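Fructuronate-tagaturonate epimerase UxaE from Cohnella laeviribosi in complex with 1 glycerol (PDB 6IL9) interconverts fructuronate and tagaturonate as an epimerase, built on a TIM-barrel fold that binds a zinc ion. Local coordinates at residues R39-A44 and L64-H69; Q5-R10 and Q32-E37. One frame throughout, in Å; residues are numbered along the deposited sequence.

Both contacts lie in the N-terminal part of the chain, where a five-stranded antiparallel sheet stands beside the eight-stranded parallel barrel. Interaction 2 comes first along the sequence and closes before interaction 1 opens; their centres are about 10 Å apart. Interaction 2 sets helix 2-12 against strand 29-36, and interaction 1 pairs strand 39-45 with strand 62-66. Strands 29-36 and 39-45 are neighbours in the sheet, so the two contacts meet directly, probably through backbone hydrogen bonds between Ile34 and Tyr41 and between Gln32 and Val43. Together they illustrate how one helix and neighbouring strands of the sheet share a single apolar layer, to which Ile7, Ile34, Tyr41 and Leu64 all contribute.

Interaction 1: R39-A44 and L64-H69; sequences RKYLVA and LCELSH
Tyr41 and Leu64 make the apolar heart of this contact: Leu64 CD1 lies 3.5 Å from Tyr41 CB, and Leu64 CD2 stands over one face of the ring, offset toward its rim. The carbonyl oxygen of Cys65 meets the same ring at its edge, near the ring plane. Beside the ring, pointing the same way, runs Glu66, whose OE1 forms a salt bridge with Arg39 NH1 at 3.0 Å. These two side chains cross at about a right angle, with guanidinium and carboxylate planes 89° apart. The bend of Glu66 at chi2 (-95°) brings CD back toward strand 39-45.

The frame is an antiparallel strand pair. Leu42 and Cys65 form a hydrogen-bonded pair, N to O at 2.8 Å in both directions, and Val43 faces Leu64 in the next, non-hydrogen-bonded pair, its CG2 3.9 Å from Leu64 CD1. Beyond the paired residues Leu67, centre of an inverse gamma turn, sets CD1 3.7 Å from Leu42 N.

Two waters bridge the polar end. Water 1 accepts from Leu67 N and donates to Lys40 O and Glu66 OE1; water 2 joins Tyr41 OH to Glu66 OE2. An alanine in place of Tyr41 would probably leave Leu64 CD2 facing a gap and water 2 without its hydroxyl partner. Farther out, Ile7 of helix 2-12 touches both Tyr41 and Leu64, whereas Leu42, on the other sheet face with Cys65, packs on Phe147 of helix 135-149. Ser68 N-caps the following helix, its OG bonded to Asn71 N.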
loop_
_atom_site.group_PDB
_atom_site.type_symbol
_atom_site.label_atom_id
_atom_site.label_comp_id
_atom_site.label_asym_id
_atom_site.label_seq_id
_atom_site.Cartn_x
_atom_site.Cartn_y
_atom_site.Cartn_z
ATOM N N ARG A 39 -23.614 8.418 7.857
ATOM C CA ARG A 39 -22.426 9.254 7.826
ATOM C C ARG A 39 -21.811 9.354 9.217
ATOM O O ARG A 39 -22.528 9.425 10.218
ATOM C CB ARG A 39 -22.755 10.653 7.306
ATOM C CG ARG A 39 -21.525 11.512 7.092
ATOM C CD ARG A 39 -21.890 12.975 7.054
ATOM N NE ARG A 39 -22.339 13.376 5.729
ATOM C CZ ARG A 39 -21.523 13.725 4.739
ATOM N NH1 ARG A 39 -20.207 13.723 4.925
ATOM N NH2 ARG A 39 -22.025 14.076 3.562
ATOM N N LYS A 40 -20.483 9.369 9.273
ATOM C CA LYS A 40 -19.762 9.554 10.524
ATOM C C LYS A 40 -19.571 11.036 10.850
ATOM O O LYS A 40 -19.490 11.883 9.959
ATOM C CB LYS A 40 -18.399 8.861 10.451
ATOM C CG LYS A 40 -18.492 7.343 10.298
ATOM C CD LYS A 40 -17.101 6.700 10.208
ATOM C CE LYS A 40 -17.212 5.187 10.084
ATOM N NZ LYS A 40 -15.873 4.524 9.958
ATOM N N TYR A 41 -19.496 11.336 12.150
ATOM C CA TYR A 41 -19.269 12.694 12.645
ATOM C C TYR A 41 -18.392 12.666 13.888
ATOM O O TYR A 41 -18.348 11.674 14.616
ATOM C CB TYR A 41 -20.574 13.408 13.034
ATOM C CG TYR A 41 -21.582 13.582 11.927
ATOM C CD1 TYR A 41 -21.548 14.699 11.101
ATOM C CD2 TYR A 41 -22.591 12.646 11.732
ATOM C CE1 TYR A 41 -22.483 14.865 10.085
ATOM C CE2 TYR A 41 -23.516 12.796 10.727
ATOM C CZ TYR A 41 -23.467 13.911 9.911
ATOM O OH TYR A 41 -24.403 14.050 8.911
ATOM N N LEU A 42 -17.709 13.791 14.137
ATOM C CA LEU A 42 -17.142 14.095 15.446
ATOM C C LEU A 42 -18.163 14.879 16.259
ATOM O O LEU A 42 -18.877 15.726 15.715
ATOM C CB LEU A 42 -15.867 14.935 15.338
ATOM C CG LEU A 42 -14.605 14.451 14.648
ATOM C CD1 LEU A 42 -13.522 15.517 14.816
ATOM C CD2 LEU A 42 -14.169 13.121 15.235
ATOM N N VAL A 43 -18.216 14.601 17.558
ATOM C CA VAL A 43 -19.044 15.344 18.510
ATOM C C VAL A 43 -18.126 15.869 19.600
ATOM O O VAL A 43 -17.496 15.081 20.316
ATOM C CB VAL A 43 -20.160 14.477 19.117
ATOM C CG1 VAL A 43 -20.988 15.289 20.102
ATOM C CG2 VAL A 43 -21.047 13.889 18.030
ATOM N N ALA A 44 -18.068 17.191 19.743
ATOM C CA ALA A 44 -17.234 17.841 20.743
ATOM C C ALA A 44 -18.107 18.508 21.802
ATOM O O ALA A 44 -19.211 18.979 21.512
ATOM C CB ALA A 44 -16.315 18.874 20.089
ATOM N N LEU A 64 -21.278 19.422 16.368
ATOM C CA LEU A 64 -21.312 18.290 15.449
ATOM C C LEU A 64 -20.467 18.620 14.224
ATOM O O LEU A 64 -20.754 19.588 13.513
ATOM C CB LEU A 64 -22.748 17.987 15.033
ATOM C CG LEU A 64 -22.944 16.799 14.094
ATOM C CD1 LEU A 64 -22.692 15.522 14.872
ATOM C CD2 LEU A 64 -24.352 16.814 13.511
ATOM N N CYS A 65 -19.448 17.801 13.957
ATOM C CA CYS A 65 -18.431 18.127 12.967
ATOM C C CYS A 65 -18.305 17.025 11.931
ATOM O O CYS A 65 -18.283 15.837 12.271
ATOM C CB CYS A 65 -17.051 18.331 13.613
ATOM S SG CYS A 65 -17.061 19.345 15.100
ATOM N N GLU A 66 -18.186 17.433 10.673
ATOM C CA GLU A 66 -17.900 16.505 9.594
ATOM C C GLU A 66 -16.453 16.032 9.677
ATOM O O GLU A 66 -15.580 16.715 10.215
ATOM C CB GLU A 66 -18.139 17.175 8.244
ATOM C CG GLU A 66 -19.522 17.768 8.107
ATOM C CD GLU A 66 -20.474 16.820 7.423
ATOM O OE1 GLU A 66 -20.087 15.651 7.203
ATOM O OE2 GLU A 66 -21.599 17.248 7.096
ATOM N N LEU A 67 -16.199 14.853 9.110
ATOM C CA LEU A 67 -14.841 14.307 9.062
ATOM C C LEU A 67 -14.055 14.951 7.918
ATOM O O LEU A 67 -13.639 14.298 6.963
ATOM C CB LEU A 67 -14.888 12.792 8.906
ATOM C CG LEU A 67 -14.825 11.952 10.182
ATOM C CD1 LEU A 67 -15.802 12.435 11.235
ATOM C CD2 LEU A 67 -15.036 10.477 9.883
ATOM N N SER A 68 -13.845 16.262 8.038
ATOM C CA SER A 68 -13.217 17.044 6.988
ATOM C C SER A 68 -11.696 17.031 7.131
ATOM O O SER A 68 -11.137 16.676 8.173
ATOM C CB SER A 68 -13.722 18.485 7.020
ATOM O OG SER A 68 -13.468 19.048 8.295
ATOM N N HIS A 69 -11.025 17.442 6.058
ATOM C CA HIS A 69 -9.576 17.574 6.126
ATOM C C HIS A 69 -9.169 18.590 7.187
ATOM O O HIS A 69 -8.255 18.344 7.978
ATOM C CB HIS A 69 -9.009 17.968 4.761
ATOM C CG HIS A 69 -7.536 18.217 4.786
ATOM N ND1 HIS A 69 -6.628 17.241 5.139
ATOM C CD2 HIS A 69 -6.813 19.339 4.553
ATOM C CE1 HIS A 69 -5.407 17.744 5.096
ATOM N NE2 HIS A 69 -5.492 19.017 4.752
HETATM O O HOH W 1 -18.479 13.408 8.003
HETATM O O HOH W 2 -23.839 16.062 6.858
#

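Interaction 2: Q5-R10 and Q32-E37; sequences QSIIER and QMIKAE
Helix 2-12 packs on one face of an antiparallel sheet, covering the side that bears Ile34 and Ala36; here Ile7 comes onto those two residues and Arg10 onto Glu37. Ile7 CG2 reaches Ile34 CD1 at 3.6 Å, the two side chains crossing obliquely, and Ile7 CG1 lies 4.0 Å from Ala36 CB. Glu37 slides past Ile7 in the opposite direction to meet Arg10 tip to tip. The arginine grips the carboxylate end-on with two nitrogens: NH2 bonds OE2 at 2.7 Å, and NH1 bonds OE1 at 2.9 Å. The match is not flat, for guanidinium and carboxylate planes are turned 55° apart and NH2 reaches OE2 from above the carboxylate plane. Ser6, one helical turn before Arg10, steadies the guanidinium from another edge, its OG taking NE at 3.0 Å and NH2 at 3.2 Å, both nearly in the guanidinium plane. A bend at chi3 (-77°) turns NE out of the extended course of the arginine chain. Through Ile7 the helix also reaches strands 39-45 and 62-66, the sheet neighbours on whose side chains Ile34 packs too, while Lys35, pointing away from it, forms a salt bridge with Glu469 of helix 469-487.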
loop_
_atom_site.group_PDB
_atom_site.type_symbol
_atom_site.label_atom_id
_atom_site.label_comp_id
_atom_site.label_asym_id
_atom_site.label_seq_id
_atom_site.Cartn_x
_atom_site.Cartn_y
_atom_site.Cartn_z
ATOM N N GLN A 5 -29.282 19.538 14.764
ATOM C CA GLN A 5 -30.063 19.510 15.995
ATOM C C GLN A 5 -30.722 18.149 16.203
ATOM O O GLN A 5 -30.780 17.647 17.332
ATOM C CB GLN A 5 -31.107 20.626 15.958
ATOM C CG GLN A 5 -31.985 20.737 17.190
ATOM C CD GLN A 5 -32.821 22.008 17.167
ATOM O OE1 GLN A 5 -32.282 23.117 17.131
ATOM N NE2 GLN A 5 -34.144 21.853 17.164
ATOM N N SER A 6 -31.225 17.535 15.129
ATOM C CA SER A 6 -31.840 16.216 15.252
ATOM C C SER A 6 -30.827 15.190 15.753
ATOM O O SER A 6 -31.089 14.451 16.711
ATOM C CB SER A 6 -32.432 15.791 13.906
ATOM O OG SER A 6 -32.827 14.426 13.915
ATOM N N ILE A 7 -29.653 15.149 15.126
ATOM C CA ILE A 7 -28.625 14.183 15.512
ATOM C C ILE A 7 -28.210 14.385 16.965
ATOM O O ILE A 7 -28.117 13.428 17.743
ATOM C CB ILE A 7 -27.419 14.289 14.563
ATOM C CG1 ILE A 7 -27.825 13.847 13.160
ATOM C CG2 ILE A 7 -26.236 13.483 15.097
ATOM C CD1 ILE A 7 -26.878 14.334 12.075
ATOM N N ILE A 8 -27.952 15.636 17.349
ATOM C CA ILE A 8 -27.501 15.925 18.708
ATOM C C ILE A 8 -28.557 15.510 19.726
ATOM O O ILE A 8 -28.239 14.932 20.772
ATOM C CB ILE A 8 -27.134 17.415 18.835
ATOM C CG1 ILE A 8 -25.865 17.718 18.033
ATOM C CG2 ILE A 8 -26.942 17.798 20.295
ATOM C CD1 ILE A 8 -25.674 19.189 17.725
ATOM N N GLU A 9 -29.831 15.777 19.430
ATOM C CA GLU A 9 -30.890 15.407 20.365
ATOM C C GLU A 9 -31.032 13.892 20.462
ATOM O O GLU A 9 -31.166 13.350 21.564
ATOM C CB GLU A 9 -32.210 16.067 19.949
ATOM C CG GLU A 9 -32.300 17.518 20.421
ATOM C CD GLU A 9 -33.410 18.316 19.748
ATOM O OE1 GLU A 9 -33.475 19.545 19.975
ATOM O OE2 GLU A 9 -34.212 17.720 18.996
ATOM N N ARG A 10 -30.960 13.187 19.325
ATOM C CA ARG A 10 -31.036 11.730 19.368
ATOM C C ARG A 10 -29.815 11.120 20.050
ATOM O O ARG A 10 -29.921 10.059 20.678
ATOM C CB ARG A 10 -31.194 11.171 17.957
ATOM C CG ARG A 10 -32.571 11.445 17.393
ATOM C CD ARG A 10 -32.726 10.917 16.002
ATOM N NE ARG A 10 -32.077 11.751 15.004
ATOM C CZ ARG A 10 -31.176 11.303 14.135
ATOM N NH1 ARG A 10 -30.807 10.031 14.157
ATOM N NH2 ARG A 10 -30.653 12.125 13.235
ATOM N N GLN A 32 -15.810 12.616 20.656
ATOM C CA GLN A 32 -16.072 11.231 20.292
ATOM C C GLN A 32 -16.542 11.205 18.847
ATOM O O GLN A 32 -16.828 12.244 18.254
ATOM C CB GLN A 32 -17.119 10.594 21.209
ATOM C CG GLN A 32 -18.498 11.195 21.075
ATOM C CD GLN A 32 -19.444 10.680 22.139
ATOM O OE1 GLN A 32 -19.017 10.273 23.223
ATOM N NE2 GLN A 32 -20.733 10.678 21.835
ATOM N N MET A 33 -16.610 9.998 18.281
ATOM C CA MET A 33 -17.106 9.787 16.928
ATOM C C MET A 33 -18.416 9.011 16.976
ATOM O O MET A 33 -18.593 8.113 17.808
ATOM C CB MET A 33 -16.085 9.022 16.072
ATOM C CG MET A 33 -16.414 9.001 14.589
ATOM S SD MET A 33 -15.122 8.237 13.545
ATOM C CE MET A 33 -13.712 9.172 14.264
ATOM N N ILE A 34 -19.335 9.371 16.080
ATOM C CA ILE A 34 -20.646 8.758 15.996
ATOM C C ILE A 34 -20.934 8.437 14.538
ATOM O O ILE A 34 -20.217 8.857 13.628
ATOM C CB ILE A 34 -21.757 9.674 16.558
ATOM C CG1 ILE A 34 -21.874 10.932 15.692
ATOM C CG2 ILE A 34 -21.473 10.034 18.008
ATOM C CD1 ILE A 34 -23.152 11.736 15.937
ATOM N N LYS A 35 -22.023 7.707 14.322
ATOM C CA LYS A 35 -22.535 7.506 12.977
ATOM C C LYS A 35 -24.030 7.761 12.992
ATOM O O LYS A 35 -24.742 7.181 13.814
ATOM C CB LYS A 35 -22.245 6.098 12.463
ATOM C CG LYS A 35 -22.657 5.918 11.008
ATOM C CD LYS A 35 -22.155 4.599 10.475
ATOM C CE LYS A 35 -22.495 4.422 9.006
ATOM N NZ LYS A 35 -22.067 3.054 8.588
ATOM N N ALA A 36 -24.495 8.640 12.100
ATOM C CA ALA A 36 -25.918 8.941 11.980
ATOM C C ALA A 36 -26.303 9.073 10.515
ATOM O O ALA A 36 -25.635 9.780 9.758
ATOM C CB ALA A 36 -26.276 10.229 12.728
ATOM N N GLU A 37 -27.391 8.403 10.129
ATOM C CA GLU A 37 -27.925 8.483 8.766
ATOM C C GLU A 37 -26.849 8.164 7.733
ATOM O O GLU A 37 -26.697 8.858 6.729
ATOM C CB GLU A 37 -28.547 9.854 8.493
ATOM C CG GLU A 37 -29.887 10.061 9.168
ATOM C CD GLU A 37 -29.738 10.271 10.651
ATOM O OE1 GLU A 37 -30.033 9.331 11.419
ATOM O OE2 GLU A 37 -29.292 11.368 11.050
#